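Local coordinates for GH127 beta-L-arabinofuranoside (Geobacillus stearothermophilus, PDB 4QK0), which probably hydrolyses beta-L-arabinofuranosides, releasing L-arabinose, as a glycoside hydrolase of family 127, at residues M304-G309 and N383-W388. Sequence-based numbering, arbitrary orientation.
Sequences MYITGG and NPLEVW
A type I beta turn from Tyr-305 to Gly-308, in the loop after helix 286-302 of the catalytic domain, receives the side chain of Leu-385, which stands just ahead of the short strand 386-387. The turn is closed by a hydrogen bond from Gly-308 N to Tyr-305 O. Leu-385 points both methyls into the pocket made by Tyr-305, Ile-306 and Thr-307. CD1 of Leu-385 lies 3.9 Å from CD1 of the Tyr-305 ring, which it meets obliquely. The other methyl, Leu-385 CD2, is 4.0 Å from Ile-306 CG2, the short branch. Thr-307 and Leu-385 reach toward each other, with Thr-307 OG1 3.9 Å from Leu-385 CD1 and Thr-307 CG2 4.1 Å from Leu-385 CG.

Thr-307 has a second, polar task. With chi1 at 53°, OG1 lies between the backbone N and the carbonyl carbon, where it accepts from Gly-309 N at 3.3 Å (149° at the hydrogen), an ST turn. A water 2.6 Å from Thr-307 OG1 donates to Asn-383 O at 3.0 Å and so bridges the two segments. A valine in place of Thr-307 would probably leave Gly-309 N and the water without their hydroxyl partner, and the water link to Asn-383 O would be lost.

Trp-644 of strand 641-647 also packs on Ile-306 and Leu-385. The Tyr-305 hydroxyl hydrogen-bonds to Pro-326 O, which secures the far end of the ring. Tyr-613 of the second subunit packs on Ile-306, so the turn borders the dimer interface. The direct contact is mainly apolar and buried. Its methyls fit by shape with little directionality, so the directional tie between these segments comes from the bridging water.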
loop_
_atom_site.group_PDB
_atom_site.type_symbol
_atom_site.label_atom_id
_atom_site.label_comp_id
_atom_site.label_asym_id
_atom_site.label_seq_id
_atom_site.Cartn_x
_atom_site.Cartn_y
_atom_site.Cartn_z
HETATM N N MSE A 304 -3.757 8.701 -15.166
HETATM C CA MSE A 304 -2.467 9.261 -15.395
HETATM C C MSE A 304 -2.105 10.222 -14.297
HETATM O O MSE A 304 -2.916 11.035 -13.909
HETATM C CB MSE A 304 -2.465 10.045 -16.720
HETATM C CG MSE A 304 -1.112 10.571 -17.056
HETATM SE SE MSE A 304 -1.075 11.715 -18.696
HETATM C CE MSE A 304 -2.042 13.235 -18.063
ATOM N N TYR A 305 -0.839 10.166 -13.844
ATOM C CA TYR A 305 -0.325 11.089 -12.822
ATOM C C TYR A 305 0.020 12.427 -13.430
ATOM O O TYR A 305 0.320 12.534 -14.609
ATOM C CB TYR A 305 0.919 10.462 -12.158
ATOM C CG TYR A 305 0.599 9.258 -11.223
ATOM C CD1 TYR A 305 0.210 9.469 -9.916
ATOM C CD2 TYR A 305 0.711 7.973 -11.661
ATOM C CE1 TYR A 305 -0.076 8.413 -9.067
ATOM C CE2 TYR A 305 0.415 6.915 -10.826
ATOM C CZ TYR A 305 0.040 7.149 -9.495
ATOM O OH TYR A 305 -0.295 6.063 -8.665
ATOM N N ILE A 306 0.120 13.443 -12.606
ATOM C CA ILE A 306 0.370 14.750 -13.107
ATOM C C ILE A 306 1.759 14.845 -13.795
ATOM O O ILE A 306 1.969 15.714 -14.603
ATOM C CB ILE A 306 0.200 15.812 -12.018
ATOM C CG1 ILE A 306 0.170 17.212 -12.615
ATOM C CG2 ILE A 306 1.292 15.671 -10.969
ATOM C CD1 ILE A 306 -0.102 18.327 -11.628
ATOM N N THR A 307 2.650 13.938 -13.463
ATOM C CA THR A 307 3.960 13.847 -14.037
ATOM C C THR A 307 4.002 13.139 -15.414
ATOM O O THR A 307 5.074 13.024 -16.017
ATOM C CB THR A 307 4.863 13.018 -13.106
ATOM O OG1 THR A 307 4.231 11.768 -12.828
ATOM C CG2 THR A 307 5.097 13.759 -11.819
ATOM N N GLY A 308 2.867 12.646 -15.891
ATOM C CA GLY A 308 2.862 11.795 -17.060
ATOM C C GLY A 308 3.147 10.344 -16.716
ATOM O O GLY A 308 3.170 9.498 -17.567
ATOM N N GLY A 309 3.250 10.021 -15.436
ATOM C CA GLY A 309 3.378 8.630 -15.030
ATOM C C GLY A 309 2.110 7.848 -15.220
ATOM O O GLY A 309 1.020 8.384 -15.081
ATOM N N ASN A 383 8.842 5.810 -10.396
ATOM C CA ASN A 383 8.884 7.249 -10.229
ATOM C C ASN A 383 7.758 7.745 -9.325
ATOM O O ASN A 383 6.668 8.127 -9.800
ATOM C CB ASN A 383 8.778 7.996 -11.550
ATOM C CG ASN A 383 9.935 7.695 -12.443
ATOM O OD1 ASN A 383 9.901 6.701 -13.159
ATOM N ND2 ASN A 383 11.008 8.464 -12.315
ATOM N N PRO A 384 8.024 7.815 -8.028
ATOM C CA PRO A 384 6.960 8.122 -7.083
ATOM C C PRO A 384 6.672 9.597 -7.068
ATOM O O PRO A 384 7.477 10.386 -7.527
ATOM C CB PRO A 384 7.556 7.655 -5.769
ATOM C CG PRO A 384 9.016 7.922 -5.934
ATOM C CD PRO A 384 9.319 7.608 -7.364
ATOM N N LEU A 385 5.496 9.969 -6.575
ATOM C CA LEU A 385 5.152 11.363 -6.391
ATOM C C LEU A 385 5.207 11.804 -4.958
ATOM O O LEU A 385 4.976 12.994 -4.627
ATOM C CB LEU A 385 3.760 11.646 -6.973
ATOM C CG LEU A 385 3.776 11.790 -8.495
ATOM C CD1 LEU A 385 3.892 10.431 -9.188
ATOM C CD2 LEU A 385 2.484 12.496 -8.845
ATOM N N GLU A 386 5.554 10.867 -4.091
ATOM C CA GLU A 386 5.686 11.166 -2.652
ATOM C C GLU A 386 6.621 10.161 -2.030
ATOM O O GLU A 386 6.443 8.958 -2.181
ATOM C CB GLU A 386 4.350 11.112 -1.961
ATOM C CG GLU A 386 4.433 11.248 -0.442
ATOM C CD GLU A 386 3.056 11.351 0.184
ATOM O OE1 GLU A 386 2.381 12.336 -0.074
ATOM O OE2 GLU A 386 2.611 10.404 0.872
ATOM N N VAL A 387 7.629 10.661 -1.336
ATOM C CA VAL A 387 8.602 9.802 -0.689
ATOM C C VAL A 387 8.825 10.215 0.764
ATOM O O VAL A 387 9.091 11.365 1.051
ATOM C CB VAL A 387 9.940 9.829 -1.431
ATOM C CG1 VAL A 387 10.964 8.992 -0.722
ATOM C CG2 VAL A 387 9.769 9.226 -2.808
ATOM N N TRP A 388 8.660 9.228 1.642
ATOM C CA TRP A 388 9.118 9.258 3.051
ATOM C C TRP A 388 10.105 8.062 3.154
ATOM O O TRP A 388 9.667 6.947 3.219
ATOM C CB TRP A 388 7.906 9.117 3.994
ATOM C CG TRP A 388 8.207 9.108 5.494
ATOM C CD1 TRP A 388 9.344 9.524 6.104
ATOM C CD2 TRP A 388 7.332 8.649 6.545
ATOM N NE1 TRP A 388 9.228 9.359 7.456
ATOM C CE2 TRP A 388 8.005 8.826 7.752
ATOM C CE3 TRP A 388 6.049 8.109 6.567
ATOM C CZ2 TRP A 388 7.435 8.479 8.983
ATOM C CZ3 TRP A 388 5.472 7.761 7.784
ATOM C CH2 TRP A 388 6.156 7.949 8.968
HETATM O O HOH W 1 5.867 9.784 -12.231
#